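Local coordinates for tyrocidine synthase 3 (Brevibacillus parabrevis, PDB 4MRT), which probably carries amino acids and growing peptide chains on a phosphopantetheine arm, as the peptidyl carrier domain of a tyrocidine-making synthetase, at residues A13-L18 with T72-A77. The protein carries 1 engineered substitution. Numbering follows the deposited sequence.
Sequences AVESKL and TIKALA
A77 packs its methyl between V14, E15 and L18, where helix 13-26 meets helix 73-81. The axes of the two short segments approach to 9.0 Å, at 121° between their N-to-C directions, and a residue as small as alanine suits such a close approach: A77 CA lies 5.5 Å from E15 CA. V14, E15 and L18 close around this methyl. L18 reaches over the backbone with CD1, which sits 3.4 Å from A77 N and also touches CB of A77 and of L76; leucine's branched end suits this, since the side chain also touches V54. V14 brings CG1 against CA and CB of A77; chi1 -179° sets CG1 anti to the backbone N, on the side facing A77. I73 forms a second patch: its CG2 lies 3.5 Å from the carbonyl O of E15 and also meets CB of E15 and of L18. Beta-branching suits I73, because CG2 serves this contact while its side chain also touches A19 and W22 further along helix 13-26.

E15 joins the apolar and polar parts, with an apolar CB-CG stem for packing and a carboxylate for the polar end. E15 CG rests on A77 CB at 3.6 Å, and the extended chain carries the carboxylate past it, alongside K74. A water donates to E15 OE2 (2.8 Å) and to K74 O (2.7 Å), bridging the helices, while E15 OE1 is hydrogen-bonded to T11. K74 NZ lies 6.5 Å from E15 OE2, too far for a salt bridge between them.

No direct hydrogen bond crosses between the segments, so in this carrier-protein helical bundle side-chain packing and one water bridge join them, with the carboxylate of the buried E15 held by T11 on one oxygen and by the bridging water on the other.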
ATOM      1  N   ALA A  13      17.825 -24.058   8.737  1.00 32.65           N
ATOM      2  CA  ALA A  13      18.651 -22.847   8.749  1.00 34.78           C
ATOM      3  C   ALA A  13      18.084 -21.714   7.882  1.00 34.85           C
ATOM      4  O   ALA A  13      18.244 -20.538   8.210  1.00 35.06           O
ATOM      5  CB  ALA A  13      20.073 -23.175   8.316  1.00 34.93           C
ATOM      6  N   VAL A  14      17.440 -22.070   6.772  1.00 34.96           N
ATOM      7  CA  VAL A  14      16.921 -21.065   5.848  1.00 33.59           C
ATOM      8  C   VAL A  14      15.663 -20.422   6.419  1.00 31.38           C
ATOM      9  O   VAL A  14      15.492 -19.216   6.317  1.00 33.52           O
ATOM     10  CB  VAL A  14      16.672 -21.650   4.445  1.00 34.20           C
ATOM     11  CG1 VAL A  14      16.153 -20.573   3.505  1.00 34.53           C
ATOM     12  CG2 VAL A  14      17.963 -22.242   3.892  1.00 34.07           C
ATOM     13  N   GLU A  15      14.802 -21.216   7.047  1.00 28.81           N
ATOM     14  CA  GLU A  15      13.640 -20.678   7.726  1.00 28.09           C
ATOM     15  C   GLU A  15      14.063 -19.753   8.868  1.00 29.03           C
ATOM     16  O   GLU A  15      13.513 -18.655   9.005  1.00 25.20           O
ATOM     17  CB  GLU A  15      12.743 -21.795   8.235  1.00 29.48           C
ATOM     18  CG  GLU A  15      12.087 -22.567   7.098  1.00 29.21           C
ATOM     19  CD  GLU A  15      11.355 -23.799   7.551  1.00 29.31           C
ATOM     20  OE1 GLU A  15      11.576 -24.241   8.702  1.00 30.04           O
ATOM     21  OE2 GLU A  15      10.561 -24.326   6.742  1.00 28.69           O
ATOM     22  N   SER A  16      15.058 -20.169   9.662  1.00 28.63           N
ATOM     23  CA  SER A  16      15.443 -19.381  10.829  1.00 30.58           C
ATOM     24  C   SER A  16      16.048 -18.052  10.401  1.00 29.79           C
ATOM     25  O   SER A  16      15.734 -17.032  10.991  1.00 29.20           O
ATOM     26  CB  SER A  16      16.382 -20.155  11.778  1.00 32.89           C
ATOM     27  OG  SER A  16      17.145 -21.106  11.063  1.00 36.47           O
ATOM     28  N   LYS A  17      16.864 -18.072   9.353  1.00 28.96           N
ATOM     29  CA  LYS A  17      17.495 -16.878   8.832  1.00 31.44           C
ATOM     30  C   LYS A  17      16.460 -15.897   8.260  1.00 32.98           C
ATOM     31  O   LYS A  17      16.478 -14.708   8.571  1.00 33.65           O
ATOM     32  CB  LYS A  17      18.518 -17.267   7.757  1.00 31.77           C
ATOM     33  CG  LYS A  17      19.310 -16.118   7.174  1.00 34.15           C
ATOM     34  CD  LYS A  17      19.898 -15.264   8.290  1.00 39.51           C
ATOM     35  CE  LYS A  17      21.263 -14.692   7.938  1.00 43.11           C
ATOM     36  NZ  LYS A  17      22.182 -14.766   9.112  1.00 43.97           N
ATOM     37  N   LEU A  18      15.544 -16.416   7.450  1.00 32.14           N
ATOM     38  CA  LEU A  18      14.440 -15.629   6.937  1.00 32.30           C
ATOM     39  C   LEU A  18      13.592 -15.045   8.059  1.00 32.22           C
ATOM     40  O   LEU A  18      13.094 -13.919   7.947  1.00 30.52           O
ATOM     41  CB  LEU A  18      13.567 -16.487   6.019  1.00 30.24           C
ATOM     42  CG  LEU A  18      14.199 -16.805   4.670  1.00 30.56           C
ATOM     43  CD1 LEU A  18      13.279 -17.687   3.834  1.00 30.66           C
ATOM     44  CD2 LEU A  18      14.563 -15.526   3.928  1.00 31.77           C
ATOM     45  N   THR A  72       4.631 -16.429   3.543  1.00 19.19           N
ATOM     46  CA  THR A  72       5.057 -17.157   4.741  1.00 19.35           C
ATOM     47  C   THR A  72       6.515 -17.537   4.554  1.00 18.73           C
ATOM     48  O   THR A  72       7.012 -17.705   3.426  1.00 17.75           O
ATOM     49  CB  THR A  72       4.220 -18.442   5.012  1.00 20.47           C
ATOM     50  OG1 THR A  72       4.318 -19.327   3.891  1.00 21.40           O
ATOM     51  CG2 THR A  72       2.750 -18.137   5.288  1.00 21.63           C
ATOM     52  N   ILE A  73       7.225 -17.621   5.681  1.00 20.57           N
ATOM     53  CA  ILE A  73       8.608 -18.051   5.705  1.00 19.88           C
ATOM     54  C   ILE A  73       8.804 -19.453   5.121  1.00 19.41           C
ATOM     55  O   ILE A  73       9.787 -19.706   4.424  1.00 21.77           O
ATOM     56  CB  ILE A  73       9.157 -17.997   7.159  1.00 21.37           C
ATOM     57  CG1 ILE A  73       9.471 -16.536   7.527  1.00 22.28           C
ATOM     58  CG2 ILE A  73      10.420 -18.850   7.286  1.00 21.35           C
ATOM     59  CD1 ILE A  73       9.550 -16.279   9.016  1.00 23.84           C
ATOM     60  N   LYS A  74       7.894 -20.365   5.409  1.00 20.53           N
ATOM     61  CA  LYS A  74       8.007 -21.725   4.897  1.00 21.92           C
ATOM     62  C   LYS A  74       8.047 -21.706   3.374  1.00 23.65           C
ATOM     63  O   LYS A  74       8.987 -22.253   2.752  1.00 21.57           O
ATOM     64  CB  LYS A  74       6.839 -22.575   5.378  1.00 23.28           C
ATOM     65  CG  LYS A  74       7.017 -24.053   5.075  1.00 24.94           C
ATOM     66  CD  LYS A  74       5.805 -24.869   5.451  1.00 25.26           C
ATOM     67  CE  LYS A  74       6.010 -26.278   4.939  1.00 26.58           C
ATOM     68  NZ  LYS A  74       4.900 -27.141   5.356  1.00 27.17           N
ATOM     69  N   ALA A  75       7.057 -21.034   2.774  1.00 22.91           N
ATOM     70  CA  ALA A  75       7.004 -20.932   1.318  1.00 24.75           C
ATOM     71  C   ALA A  75       8.241 -20.250   0.771  1.00 26.91           C
ATOM     72  O   ALA A  75       8.850 -20.739  -0.189  1.00 27.24           O
ATOM     73  CB  ALA A  75       5.752 -20.209   0.868  1.00 24.33           C
ATOM     74  N   LEU A  76       8.624 -19.131   1.391  1.00 29.55           N
ATOM     75  CA  LEU A  76       9.771 -18.367   0.925  1.00 30.28           C
ATOM     76  C   LEU A  76      11.088 -19.106   1.030  1.00 28.72           C
ATOM     77  O   LEU A  76      11.934 -18.970   0.156  1.00 27.15           O
ATOM     78  CB  LEU A  76       9.899 -17.040   1.663  1.00 33.71           C
ATOM     79  CG  LEU A  76       9.746 -15.824   0.758  1.00 39.12           C
ATOM     80  CD1 LEU A  76       8.289 -15.692   0.336  1.00 40.43           C
ATOM     81  CD2 LEU A  76      10.240 -14.572   1.474  1.00 42.59           C
ATOM     82  N   ALA A  77      11.280 -19.803   2.154  1.00 30.46           N
ATOM     83  CA  ALA A  77      12.426 -20.693   2.350  1.00 30.87           C
ATOM     84  C   ALA A  77      12.499 -21.724   1.218  1.00 31.23           C
ATOM     85  O   ALA A  77      13.562 -21.920   0.625  1.00 32.18           O
ATOM     86  CB  ALA A  77      12.335 -21.396   3.699  1.00 29.47           C
TER
HETATM   87  O   HOH W   1      10.105 -24.353   4.022  1.00 39.76           O